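Local coordinates for protein putative metal-dependent phosphoesterase (PDB 3O0F) that hydrolyses phosphoester bonds with the help of bound iron and zinc ions, holds AMP in its pocket, and may act as a nucleic-acid exonuclease, at residues H86-N96 with V192-H203; L33-H43 with L271-D279. All blocks are in the same frame, centred on the assembly; numbering follows the deposited sequence.

In the fold
Both contacts join distant parts of the PHP-family fold, at different depths. Contact 1 (86-96 with 192-203) lies inside it, where two antiparallel neighbouring strands of the seven-stranded sheet bring His86 and His203 to one iron(III) ion; its His86 also touches the bound AMP. Contact 2 (33-43 with 271-279) is more peripheral: the Leu33 side chain stays about 11 Å from an iron ion and about 12 Å from the zinc ion. The centres of the two contacts are 21 Å apart, and their nearest atoms, about 7 Å apart, do not touch. Along the chain, contact 1 is nested within the loop that contact 2 closes.

Contact 1 (H86-N96 with V192-H203); sequences HMLAFQYDPSN and VKGAGGVVVAAH. With FE (Fe (III) ion), chain D.
His86 turns its ring beside its own backbone N (chi1 -74°), whereas His203 places CG between its N and carbonyl carbon (chi1 45°), and the two imidazoles thereby converge on one iron(III) ion. His86 binds it through ND1 at 2.4 Å and His203 through NE2 at 2.3 Å, the ring planes lying 60° apart. Water 2 is a further ligand, and Glu75 bridges from the neighbouring strand. A methyl, Ala202 CB, lies over one face of the His203 ring near its rim, while His203 N is bonded to Glu231, a second-shell hold on this ligand.

Behind the metal, strands 86-90 and 198-201 run antiparallel. Leu88 and Val200 form a hydrogen-bonded pair with reciprocal N-H...O bonds, as do Phe90 and Val198; the pairing is extended at the metal end by Ala202 N to His86 O and by a water joining His86 N to Ala202 O. On one face the bent selenomethionine Met87 folds its CE methyl back over the partner strand, 3.5 Å from Val199 CG2, and Ala89 CB rests 3.7 Å from Val192 CG2. The other face carries Leu88, Phe90, Val198 and Val200, with helix 278-287 packed on Phe90 and Val198.

Farther from the iron, Gly196 closes helix 185-194 in a Schellman motif. Ala195 O accepts an almost straight bond from Asp93 N (2.8 Å), and Ala195 CB fits between Tyr92 CB and the Asn96 amide carbon CG, 3.6 Å from the latter. Gly197 passes so close under Tyr92 CB that a side chain there would clash. Tyr92 OH reaches Thr74, and Asn96 OD1 caps Ile99 N of helix 97-124. Neighbouring strands bringing histidines to a multinuclear metal centre are characteristic of the PHP active site.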
loop_
_atom_site.group_PDB
_atom_site.type_symbol
_atom_site.label_atom_id
_atom_site.label_comp_id
_atom_site.label_asym_id
_atom_site.label_seq_id
_atom_site.Cartn_x
_atom_site.Cartn_y
_atom_site.Cartn_z
ATOM N N HIS A 86 6.069 1.449 -4.903
ATOM C CA HIS A 86 5.157 0.611 -4.168
ATOM C C HIS A 86 4.401 -0.279 -5.167
ATOM O O HIS A 86 3.911 0.201 -6.201
ATOM C CB HIS A 86 4.216 1.507 -3.353
ATOM C CG HIS A 86 4.881 2.139 -2.160
ATOM N ND1 HIS A 86 4.178 2.742 -1.141
ATOM C CD2 HIS A 86 6.188 2.217 -1.804
ATOM C CE1 HIS A 86 5.019 3.189 -0.226
ATOM N NE2 HIS A 86 6.246 2.880 -0.602
HETATM N N MSE A 87 4.365 -1.573 -4.858
HETATM C CA MSE A 87 3.753 -2.581 -5.710
HETATM C C MSE A 87 2.562 -3.161 -4.968
HETATM O O MSE A 87 2.715 -3.657 -3.864
HETATM C CB MSE A 87 4.718 -3.722 -5.940
HETATM C CG MSE A 87 6.092 -3.253 -6.449
HETATM SE SE MSE A 87 6.228 -3.137 -8.369
HETATM C CE MSE A 87 4.398 -3.255 -8.987
ATOM N N LEU A 88 1.410 -3.181 -5.608
ATOM C CA LEU A 88 0.227 -3.826 -5.066
ATOM C C LEU A 88 0.222 -5.273 -5.597
ATOM O O LEU A 88 0.387 -5.489 -6.806
ATOM C CB LEU A 88 -1.015 -3.069 -5.547
ATOM C CG LEU A 88 -1.252 -1.655 -5.024
ATOM C CD1 LEU A 88 -2.363 -1.005 -5.829
ATOM C CD2 LEU A 88 -1.593 -1.599 -3.540
ATOM N N ALA A 89 0.049 -6.226 -4.682
ATOM C CA ALA A 89 0.089 -7.665 -4.966
ATOM C C ALA A 89 -1.209 -8.253 -4.503
ATOM O O ALA A 89 -1.572 -8.100 -3.345
ATOM C CB ALA A 89 1.221 -8.326 -4.226
ATOM N N PHE A 90 -1.946 -8.868 -5.410
ATOM C CA PHE A 90 -3.251 -9.408 -5.045
ATOM C C PHE A 90 -3.320 -10.916 -5.325
ATOM O O PHE A 90 -2.732 -11.417 -6.306
ATOM C CB PHE A 90 -4.354 -8.748 -5.864
ATOM C CG PHE A 90 -4.476 -7.271 -5.633
ATOM C CD1 PHE A 90 -5.070 -6.791 -4.468
ATOM C CD2 PHE A 90 -3.990 -6.379 -6.563
ATOM C CE1 PHE A 90 -5.147 -5.405 -4.232
ATOM C CE2 PHE A 90 -4.110 -5.001 -6.368
ATOM C CZ PHE A 90 -4.677 -4.529 -5.194
ATOM N N GLN A 91 -4.109 -11.585 -4.498
ATOM C CA GLN A 91 -4.534 -12.972 -4.740
ATOM C C GLN A 91 -3.378 -13.916 -4.989
ATOM O O GLN A 91 -3.356 -14.660 -5.976
ATOM C CB GLN A 91 -5.567 -13.017 -5.885
ATOM C CG GLN A 91 -6.863 -12.207 -5.545
ATOM C CD GLN A 91 -7.688 -12.833 -4.426
ATOM O OE1 GLN A 91 -7.937 -12.203 -3.395
ATOM N NE2 GLN A 91 -8.134 -14.082 -4.636
ATOM N N TYR A 92 -2.409 -13.885 -4.088
ATOM C CA TYR A 92 -1.255 -14.797 -4.145
ATOM C C TYR A 92 -1.310 -15.750 -2.963
ATOM O O TYR A 92 -2.026 -15.497 -1.988
ATOM C CB TYR A 92 0.051 -14.020 -4.161
ATOM C CG TYR A 92 0.266 -13.165 -2.969
ATOM C CD1 TYR A 92 0.890 -13.659 -1.844
ATOM C CD2 TYR A 92 -0.156 -11.845 -2.964
ATOM C CE1 TYR A 92 1.102 -12.870 -0.745
ATOM C CE2 TYR A 92 0.032 -11.036 -1.859
ATOM C CZ TYR A 92 0.667 -11.542 -0.763
ATOM O OH TYR A 92 0.850 -10.740 0.325
ATOM N N ASP A 93 -0.554 -16.840 -3.033
ATOM C CA ASP A 93 -0.496 -17.803 -1.921
ATOM C C ASP A 93 0.217 -17.227 -0.698
ATOM O O ASP A 93 1.422 -17.013 -0.723
ATOM C CB ASP A 93 0.173 -19.090 -2.383
ATOM C CG ASP A 93 0.442 -20.069 -1.260
ATOM O OD1 ASP A 93 -0.037 -19.864 -0.096
ATOM O OD2 ASP A 93 1.206 -21.026 -1.557
ATOM N N PRO A 94 -0.521 -16.965 0.388
ATOM C CA PRO A 94 0.134 -16.306 1.538
ATOM C C PRO A 94 1.194 -17.152 2.251
ATOM O O PRO A 94 2.045 -16.614 2.928
ATOM C CB PRO A 94 -1.035 -15.978 2.466
ATOM C CG PRO A 94 -2.044 -17.017 2.186
ATOM C CD PRO A 94 -1.933 -17.286 0.684
ATOM N N SER A 95 1.157 -18.455 2.068
ATOM C CA SER A 95 2.145 -19.336 2.673
ATOM C C SER A 95 3.393 -19.510 1.790
ATOM O O SER A 95 4.315 -20.194 2.175
ATOM C CB SER A 95 1.498 -20.705 2.942
ATOM O OG SER A 95 1.296 -21.344 1.688
ATOM N N ASN A 96 3.426 -18.921 0.601
ATOM C CA ASN A 96 4.613 -19.010 -0.257
ATOM C C ASN A 96 5.867 -18.567 0.509
ATOM O O ASN A 96 5.888 -17.498 1.094
ATOM C CB ASN A 96 4.386 -18.191 -1.533
ATOM C CG ASN A 96 5.593 -18.151 -2.415
ATOM O OD1 ASN A 96 6.486 -17.316 -2.214
ATOM N ND2 ASN A 96 5.637 -19.059 -3.419
ATOM N N VAL A 192 5.973 -12.238 -6.538
ATOM C CA VAL A 192 4.518 -12.184 -6.573
ATOM C C VAL A 192 3.998 -13.181 -7.604
ATOM O O VAL A 192 3.095 -13.981 -7.304
ATOM C CB VAL A 192 3.965 -10.770 -6.828
ATOM C CG1 VAL A 192 2.414 -10.848 -7.074
ATOM C CG2 VAL A 192 4.275 -9.847 -5.634
ATOM N N LYS A 193 4.602 -13.167 -8.803
ATOM C CA LYS A 193 4.266 -14.145 -9.821
ATOM C C LYS A 193 4.590 -15.564 -9.344
ATOM O O LYS A 193 3.818 -16.488 -9.586
ATOM C CB LYS A 193 5.020 -13.857 -11.132
ATOM C CG LYS A 193 4.706 -12.550 -11.809
ATOM C CD LYS A 193 3.250 -12.048 -11.734
ATOM C CE LYS A 193 2.393 -12.764 -12.709
ATOM N NZ LYS A 193 0.901 -12.448 -12.655
ATOM N N GLY A 194 5.698 -15.734 -8.638
ATOM C CA GLY A 194 6.010 -17.047 -8.060
ATOM C C GLY A 194 4.912 -17.585 -7.167
ATOM O O GLY A 194 4.617 -18.799 -7.171
ATOM N N ALA A 195 4.324 -16.682 -6.382
ATOM C CA ALA A 195 3.312 -17.020 -5.370
ATOM C C ALA A 195 1.919 -17.061 -6.031
ATOM O O ALA A 195 0.924 -17.258 -5.365
ATOM C CB ALA A 195 3.342 -16.009 -4.209
ATOM N N GLY A 196 1.881 -16.918 -7.356
ATOM C CA GLY A 196 0.649 -17.081 -8.122
ATOM C C GLY A 196 -0.210 -15.839 -8.182
ATOM O O GLY A 196 -1.386 -15.915 -8.583
ATOM N N GLY A 197 0.364 -14.698 -7.793
ATOM C CA GLY A 197 -0.409 -13.468 -7.662
ATOM C C GLY A 197 -0.407 -12.538 -8.865
ATOM O O GLY A 197 0.196 -12.799 -9.910
ATOM N N VAL A 198 -1.014 -11.379 -8.650
ATOM C CA VAL A 198 -1.191 -10.351 -9.648
ATOM C C VAL A 198 -0.512 -9.133 -9.066
ATOM O O VAL A 198 -0.756 -8.730 -7.918
ATOM C CB VAL A 198 -2.702 -10.101 -9.934
ATOM C CG1 VAL A 198 -2.946 -8.933 -10.961
ATOM C CG2 VAL A 198 -3.340 -11.401 -10.399
ATOM N N VAL A 199 0.322 -8.511 -9.877
ATOM C CA VAL A 199 1.140 -7.392 -9.416
ATOM C C VAL A 199 0.880 -6.115 -10.229
ATOM O O VAL A 199 0.864 -6.112 -11.470
ATOM C CB VAL A 199 2.679 -7.783 -9.332
ATOM C CG1 VAL A 199 3.205 -8.214 -10.660
ATOM C CG2 VAL A 199 3.478 -6.613 -8.762
ATOM N N VAL A 200 0.688 -5.014 -9.515
ATOM C CA VAL A 200 0.296 -3.717 -10.119
ATOM C C VAL A 200 1.233 -2.632 -9.553
ATOM O O VAL A 200 1.456 -2.619 -8.367
ATOM C CB VAL A 200 -1.189 -3.409 -9.759
ATOM C CG1 VAL A 200 -1.597 -1.952 -10.155
ATOM C CG2 VAL A 200 -2.144 -4.487 -10.351
ATOM N N ALA A 201 1.784 -1.746 -10.390
ATOM C CA ALA A 201 2.596 -0.622 -9.908
ATOM C C ALA A 201 1.628 0.456 -9.325
ATOM O O ALA A 201 0.714 0.910 -10.004
ATOM C CB ALA A 201 3.474 -0.036 -11.075
ATOM N N ALA A 202 1.810 0.782 -8.044
ATOM C CA ALA A 202 0.961 1.748 -7.307
ATOM C C ALA A 202 1.387 3.214 -7.585
ATOM O O ALA A 202 2.569 3.492 -7.725
ATOM C CB ALA A 202 1.028 1.481 -5.795
ATOM N N HIS A 203 0.395 4.094 -7.716
ATOM C CA HIS A 203 0.524 5.566 -7.943
ATOM C C HIS A 203 1.847 5.949 -8.659
ATOM O O HIS A 203 2.676 6.695 -8.121
ATOM C CB HIS A 203 0.367 6.307 -6.585
ATOM C CG HIS A 203 1.149 5.687 -5.458
ATOM N ND1 HIS A 203 2.532 5.708 -5.410
ATOM C CD2 HIS A 203 0.748 5.025 -4.343
ATOM C CE1 HIS A 203 2.951 5.077 -4.321
ATOM N NE2 HIS A 203 1.888 4.647 -3.661
HETATM FE FE FE D . 1.976 3.676 -1.586
HETATM O O HOH W 1 5.094 3.501 -6.861
HETATM O O HOH W 2 -0.021 3.875 -1.547
#

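Contact 2 (L33-H43 with L271-D279); sequences LVEQARKLGLH and LGENLTDDD. With EDO (1,2-ethanediol), chain G.
Leu271 is the main bump of this contact, pressed into a hollow of helix 30-39 in the PHP domain, where the loop leading to helix 278-287 packs against the helix and the Schellman turn that ends it at Gly41. With CG opposite its backbone N (chi1 -175°), Leu271 spreads its two methyls over different parts of the groove. CD1 meets Leu33 CD1 at 3.6 Å, the two side chains crossing at about a right angle, while CD2 settles 3.6 Å from Gln36 CB, beside Ala37. Leu40 closes the outer rim, its CD1 3.8 Å from Leu271 CB.

Just beyond the turn the roles reverse. Leu42 reaches out into the bend of the loop, where Gly272 leaves room: a beta carbon on it would press tightly against Leu42 CD2. The same methyl then meets Leu275 CD2 at 3.7 Å.

A 1,2-ethanediol, probably from the crystallisation liquor, bridges the two segments, accepting from Leu271 N and donating to Gln36 OE1. At the opposite end, His43 ND1 gives a bifurcated hydrogen bond to the syn lone pairs of both Asp278 oxygens. An alanine in place of His43 would probably leave this carboxylate without its imidazole partner. The branch from His43 ND1 to Asp278 OD2 (3.0 Å) is the more bent; the straighter one (162°) runs in the ring plane to Asp278 OD1, 3.1 Å from His43 ND1.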
loop_
_atom_site.group_PDB
_atom_site.type_symbol
_atom_site.label_atom_id
_atom_site.label_comp_id
_atom_site.label_asym_id
_atom_site.label_seq_id
_atom_site.Cartn_x
_atom_site.Cartn_y
_atom_site.Cartn_z
ATOM N N LEU A 33 -13.345 -1.454 7.672
ATOM C CA LEU A 33 -13.172 -1.254 6.251
ATOM C C LEU A 33 -14.289 -1.896 5.437
ATOM O O LEU A 33 -14.871 -1.246 4.572
ATOM C CB LEU A 33 -11.796 -1.767 5.807
ATOM C CG LEU A 33 -11.551 -1.967 4.294
ATOM C CD1 LEU A 33 -11.601 -0.607 3.545
ATOM C CD2 LEU A 33 -10.228 -2.629 4.114
ATOM N N VAL A 34 -14.618 -3.149 5.737
ATOM C CA VAL A 34 -15.626 -3.880 4.985
ATOM C C VAL A 34 -17.018 -3.322 5.185
ATOM O O VAL A 34 -17.768 -3.160 4.218
ATOM C CB VAL A 34 -15.584 -5.429 5.312
ATOM C CG1 VAL A 34 -16.795 -6.127 4.733
ATOM C CG2 VAL A 34 -14.230 -6.028 4.854
ATOM N N GLU A 35 -17.349 -3.026 6.438
ATOM C CA GLU A 35 -18.628 -2.427 6.813
ATOM C C GLU A 35 -18.830 -1.088 6.107
ATOM O O GLU A 35 -19.878 -0.836 5.533
ATOM C CB GLU A 35 -18.666 -2.178 8.332
ATOM C CG GLU A 35 -19.851 -1.289 8.800
ATOM C CD GLU A 35 -19.439 -0.143 9.747
ATOM O OE1 GLU A 35 -18.243 0.016 10.081
ATOM O OE2 GLU A 35 -20.320 0.619 10.159
ATOM N N GLN A 36 -17.813 -0.241 6.152
ATOM C CA GLN A 36 -17.907 1.075 5.513
ATOM C C GLN A 36 -17.956 0.984 3.983
ATOM O O GLN A 36 -18.755 1.674 3.360
ATOM C CB GLN A 36 -16.784 1.987 5.964
ATOM C CG GLN A 36 -16.918 2.380 7.464
ATOM C CD GLN A 36 -15.856 3.419 7.882
ATOM O OE1 GLN A 36 -14.923 3.697 7.136
ATOM N NE2 GLN A 36 -16.023 4.010 9.074
ATOM N N ALA A 37 -17.142 0.118 3.395
ATOM C CA ALA A 37 -17.148 -0.061 1.952
ATOM C C ALA A 37 -18.540 -0.477 1.451
ATOM O O ALA A 37 -19.006 0.028 0.440
ATOM C CB ALA A 37 -16.064 -1.086 1.509
ATOM N N ARG A 38 -19.207 -1.394 2.159
ATOM C CA ARG A 38 -20.564 -1.765 1.800
ATOM C C ARG A 38 -21.528 -0.606 1.894
ATOM O O ARG A 38 -22.314 -0.345 0.940
ATOM C CB ARG A 38 -21.078 -2.938 2.636
ATOM C CG ARG A 38 -22.330 -3.596 1.979
ATOM C CD ARG A 38 -22.886 -4.765 2.792
ATOM N NE ARG A 38 -24.324 -4.944 2.547
ATOM C CZ ARG A 38 -24.845 -5.429 1.424
ATOM N NH1 ARG A 38 -24.060 -5.811 0.423
ATOM N NH2 ARG A 38 -26.159 -5.533 1.296
ATOM N N LYS A 39 -21.465 0.103 3.026
ATOM C CA LYS A 39 -22.312 1.298 3.273
ATOM C C LYS A 39 -22.159 2.387 2.212
ATOM O O LYS A 39 -23.104 3.081 1.893
ATOM C CB LYS A 39 -22.056 1.870 4.675
ATOM C CG LYS A 39 -22.723 1.046 5.750
ATOM C CD LYS A 39 -22.250 1.479 7.128
ATOM C CE LYS A 39 -22.952 0.715 8.207
ATOM N NZ LYS A 39 -22.659 1.315 9.571
ATOM N N LEU A 40 -20.997 2.475 1.601
ATOM C CA LEU A 40 -20.739 3.490 0.576
ATOM C C LEU A 40 -21.163 3.009 -0.805
ATOM O O LEU A 40 -20.986 3.705 -1.769
ATOM C CB LEU A 40 -19.263 3.848 0.566
ATOM C CG LEU A 40 -18.780 4.550 1.820
ATOM C CD1 LEU A 40 -17.276 4.836 1.768
ATOM C CD2 LEU A 40 -19.539 5.835 2.040
ATOM N N GLY A 41 -21.714 1.799 -0.892
ATOM C CA GLY A 41 -22.232 1.289 -2.157
ATOM C C GLY A 41 -21.163 0.736 -3.082
ATOM O O GLY A 41 -21.401 0.615 -4.267
ATOM N N LEU A 42 -19.984 0.423 -2.540
ATOM C CA LEU A 42 -18.899 -0.174 -3.320
ATOM C C LEU A 42 -19.275 -1.607 -3.665
ATOM O O LEU A 42 -19.997 -2.245 -2.917
ATOM C CB LEU A 42 -17.570 -0.139 -2.555
ATOM C CG LEU A 42 -17.063 1.257 -2.110
ATOM C CD1 LEU A 42 -15.656 1.134 -1.532
ATOM C CD2 LEU A 42 -17.147 2.265 -3.256
ATOM N N HIS A 43 -18.788 -2.098 -4.801
ATOM C CA HIS A 43 -19.041 -3.508 -5.190
ATOM C C HIS A 43 -18.102 -4.478 -4.511
ATOM O O HIS A 43 -18.348 -5.671 -4.451
ATOM C CB HIS A 43 -18.941 -3.668 -6.693
ATOM C CG HIS A 43 -19.923 -2.835 -7.446
ATOM N ND1 HIS A 43 -19.897 -2.724 -8.817
ATOM C CD2 HIS A 43 -20.957 -2.070 -7.023
ATOM C CE1 HIS A 43 -20.882 -1.934 -9.208
ATOM N NE2 HIS A 43 -21.554 -1.546 -8.141
ATOM N N LEU A 271 -12.578 6.804 1.501
ATOM C CA LEU A 271 -12.805 5.437 1.099
ATOM C C LEU A 271 -13.654 5.537 -0.127
ATOM O O LEU A 271 -14.613 6.305 -0.148
ATOM C CB LEU A 271 -13.545 4.628 2.174
ATOM C CG LEU A 271 -13.765 3.115 1.965
ATOM C CD1 LEU A 271 -12.466 2.385 1.717
ATOM C CD2 LEU A 271 -14.462 2.554 3.248
ATOM N N GLY A 272 -13.255 4.840 -1.172
ATOM C CA GLY A 272 -14.029 4.851 -2.396
ATOM C C GLY A 272 -13.830 6.004 -3.336
ATOM O O GLY A 272 -14.503 6.059 -4.363
ATOM N N GLU A 273 -12.905 6.913 -3.051
ATOM C CA GLU A 273 -12.749 8.119 -3.894
ATOM C C GLU A 273 -12.225 7.813 -5.296
ATOM O O GLU A 273 -12.369 8.629 -6.187
ATOM C CB GLU A 273 -11.811 9.148 -3.243
ATOM C CG GLU A 273 -10.331 8.822 -3.296
ATOM C CD GLU A 273 -9.432 9.859 -2.556
ATOM O OE1 GLU A 273 -9.961 10.699 -1.780
ATOM O OE2 GLU A 273 -8.185 9.785 -2.706
ATOM N N ASN A 274 -11.532 6.688 -5.462
ATOM C CA ASN A 274 -11.176 6.183 -6.797
ATOM C C ASN A 274 -11.356 4.685 -6.778
ATOM O O ASN A 274 -11.228 4.025 -5.712
ATOM C CB ASN A 274 -9.708 6.527 -7.206
ATOM C CG ASN A 274 -9.554 7.937 -7.725
ATOM O OD1 ASN A 274 -8.840 8.770 -7.114
ATOM N ND2 ASN A 274 -10.206 8.233 -8.858
ATOM N N LEU A 275 -11.643 4.142 -7.954
ATOM C CA LEU A 275 -12.174 2.788 -8.040
ATOM C C LEU A 275 -11.584 1.986 -9.227
ATOM O O LEU A 275 -11.136 2.570 -10.223
ATOM C CB LEU A 275 -13.693 2.855 -8.172
ATOM C CG LEU A 275 -14.498 3.398 -6.967
ATOM C CD1 LEU A 275 -15.970 3.622 -7.346
ATOM C CD2 LEU A 275 -14.393 2.505 -5.720
ATOM N N THR A 276 -11.648 0.651 -9.103
ATOM C CA THR A 276 -11.326 -0.268 -10.182
ATOM C C THR A 276 -12.627 -0.831 -10.722
ATOM O O THR A 276 -13.494 -1.209 -9.940
ATOM C CB THR A 276 -10.417 -1.416 -9.680
ATOM O OG1 THR A 276 -9.245 -0.859 -9.106
ATOM C CG2 THR A 276 -9.996 -2.320 -10.827
ATOM N N ASP A 277 -12.801 -0.867 -12.048
ATOM C CA ASP A 277 -14.053 -1.393 -12.592
ATOM C C ASP A 277 -14.144 -2.910 -12.372
ATOM O O ASP A 277 -13.126 -3.564 -12.164
ATOM C CB ASP A 277 -14.328 -1.008 -14.029
ATOM C CG ASP A 277 -13.293 -1.505 -15.022
ATOM O OD1 ASP A 277 -12.764 -2.631 -14.909
ATOM O OD2 ASP A 277 -13.064 -0.755 -15.994
ATOM N N ASP A 278 -15.380 -3.383 -12.332
ATOM C CA ASP A 278 -15.733 -4.792 -12.184
ATOM C C ASP A 278 -15.024 -5.712 -13.153
ATOM O O ASP A 278 -14.538 -6.764 -12.758
ATOM C CB ASP A 278 -17.257 -4.978 -12.352
ATOM C CG ASP A 278 -18.047 -4.432 -11.164
ATOM O OD1 ASP A 278 -17.429 -3.853 -10.246
ATOM O OD2 ASP A 278 -19.292 -4.563 -11.148
ATOM N N ASP A 279 -14.917 -5.325 -14.409
ATOM C CA ASP A 279 -14.202 -6.173 -15.365
ATOM C C ASP A 279 -12.760 -6.391 -15.008
ATOM O O ASP A 279 -12.259 -7.498 -15.174
ATOM C CB ASP A 279 -14.278 -5.626 -16.796
ATOM C CG ASP A 279 -15.708 -5.681 -17.354
ATOM O OD1 ASP A 279 -16.546 -6.397 -16.758
ATOM O OD2 ASP A 279 -15.992 -4.987 -18.361
HETATM C C1 EDO G . -14.390 7.005 4.713
HETATM O O1 EDO G . -13.228 7.686 4.130
HETATM C C2 EDO G . -14.524 7.170 6.228
HETATM O O2 EDO G . -13.587 6.340 6.967
#